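Local coordinates for protein disulfide isomerase (PDB 4N30) that probably catalyses the formation or rearrangement of disulfide bonds, as a thioredoxin-fold oxidoreductase of the DsbA subfamily, at residues A[70-75]-A[201-206]. Residues are numbered along the deposited sequence; the frame is centred on the assembly and turned at random. Where two conformers were deposited one is given.
Sequences KVYTPR and GMADET
Tyr72 and Met202 bring the two backbones closest, their CA atoms 6.2 Å apart, where helix 67-81 of the thioredoxin fold meets the loop joining edge strand 196-200 to helix 205-216. Helix 67-81 starts at a CxxC sequence of thioredoxin type (Cys66, Cys69), consistent with the redox site of this family; the Tyr72 side chain lies near these cysteines without touching them. Met202 is the centre of an inverse gamma turn, closed by a weak bond from Ala203 N to Gly201 O. With CG anti to the backbone N (chi1 -173°), the Tyr72 ring leaves the helix toward this turn. Met202 CA sits over one ring face, 18° off the normal, a CH-pi contact. Its distance to the centroid is 3.8 Å. Met202 CB approaches Tyr72 CD1 to 3.5 Å. The Met202 side chain slides past the tyrosine in the opposite direction, its SD oblique to the ring at 5.4 Å from the centroid, a Met-aromatic contact. Met202 SD also lies 3.9 Å from Val71 CG1. Leu186 of strand 185-190 touches both Tyr72 and Ala203, so the contact packs on the central sheet. At the ring's edge, Tyr72 OH donates to Ala203 O at 2.6 Å, in the carbonyl plane and on a lone pair; the C=O...donor angle is 124°.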
# COMPACT_ATOMS: atom_id res chain seq x y z
N LYS A 70 9.14 4.94 -1.30
CA LYS A 70 9.82 5.00 -0.06
C LYS A 70 9.75 6.38 0.64
O LYS A 70 9.49 6.47 1.83
CB LYS A 70 11.31 4.57 -0.29
CG LYS A 70 12.15 4.70 1.00
CD LYS A 70 13.55 4.14 0.82
CE LYS A 70 14.28 4.26 2.11
NZ LYS A 70 15.62 3.57 2.22
N VAL A 71 9.92 7.45 -0.11
CA VAL A 71 9.85 8.75 0.59
C VAL A 71 8.38 9.19 0.79
O VAL A 71 8.04 9.92 1.69
CB VAL A 71 10.70 9.82 -0.12
CG1 VAL A 71 10.21 10.00 -1.55
CG2 VAL A 71 10.69 11.16 0.60
N TYR A 72 7.49 8.77 -0.10
CA TYR A 72 6.13 9.30 -0.04
C TYR A 72 5.30 8.60 0.98
O TYR A 72 4.43 9.27 1.63
CB TYR A 72 5.46 9.10 -1.45
CG TYR A 72 4.13 9.74 -1.56
CD1 TYR A 72 4.00 11.17 -1.45
CD2 TYR A 72 3.02 9.00 -1.83
CE1 TYR A 72 2.75 11.76 -1.56
CE2 TYR A 72 1.77 9.63 -2.00
CZ TYR A 72 1.68 11.01 -1.87
OH TYR A 72 0.38 11.54 -2.00
N THR A 73 5.48 7.28 1.18
CA THR A 73 4.53 6.58 2.03
C THR A 73 4.48 7.14 3.50
O THR A 73 3.40 7.37 4.00
CB THR A 73 4.83 5.09 1.99
OG1 THR A 73 4.68 4.58 0.64
CG2 THR A 73 3.85 4.28 2.83
N PRO A 74 5.62 7.37 4.17
CA PRO A 74 5.55 7.92 5.52
C PRO A 74 4.89 9.29 5.55
O PRO A 74 4.17 9.67 6.52
CB PRO A 74 6.99 7.95 5.99
CG PRO A 74 7.86 7.54 4.85
CD PRO A 74 7.01 7.04 3.74
N ARG A 75 5.08 10.09 4.51
CA ARG A 75 4.56 11.47 4.47
C ARG A 75 3.03 11.36 4.29
O ARG A 75 2.26 12.09 4.96
CB ARG A 75 5.15 12.29 3.33
CG ARG A 75 6.64 12.45 3.44
CD ARG A 75 7.17 13.24 2.29
NE ARG A 75 8.57 13.47 2.48
CZ ARG A 75 9.30 14.18 1.64
NH1 ARG A 75 8.72 14.76 0.57
NH2 ARG A 75 10.58 14.31 1.88
N GLY A 201 1.53 9.93 -9.13
CA GLY A 201 2.67 10.65 -8.50
C GLY A 201 2.48 10.90 -7.04
O GLY A 201 1.55 10.41 -6.35
N MET A 202 3.53 11.54 -6.52
CA MET A 202 3.64 11.94 -5.12
C MET A 202 2.77 13.13 -4.80
O MET A 202 3.28 14.26 -4.52
CB MET A 202 5.09 12.14 -4.65
CG MET A 202 5.91 10.86 -4.84
SD MET A 202 7.64 11.10 -4.27
CE MET A 202 8.14 12.46 -5.25
N ALA A 203 1.46 12.94 -4.72
CA ALA A 203 0.52 14.07 -4.55
C ALA A 203 0.78 14.78 -3.23
O ALA A 203 0.70 14.16 -2.16
CB ALA A 203 -0.90 13.51 -4.58
N ASP A 204 0.92 16.12 -3.32
CA ASP A 204 1.12 17.00 -2.18
C ASP A 204 -0.20 17.40 -1.57
O ASP A 204 -1.27 16.91 -1.97
CB ASP A 204 1.95 18.26 -2.53
CG ASP A 204 1.33 19.13 -3.51
OD1 ASP A 204 0.12 19.19 -3.68
OD2 ASP A 204 2.05 19.82 -4.29
N GLU A 205 -0.19 18.13 -0.47
CA GLU A 205 -1.46 18.37 0.21
C GLU A 205 -2.43 19.10 -0.69
O GLU A 205 -3.64 18.81 -0.57
CB GLU A 205 -1.30 19.10 1.53
CG GLU A 205 -0.74 20.50 1.43
CD GLU A 205 -0.45 21.14 2.81
OE1 GLU A 205 -0.79 20.54 3.91
OE2 GLU A 205 0.08 22.28 2.77
N THR A 206 -1.98 20.02 -1.54
CA THR A 206 -2.88 20.78 -2.39
C THR A 206 -3.61 19.84 -3.38
O THR A 206 -4.79 19.97 -3.71
CB THR A 206 -2.16 21.85 -3.15
OG1 THR A 206 -1.45 22.61 -2.14
CG2 THR A 206 -3.13 22.70 -3.99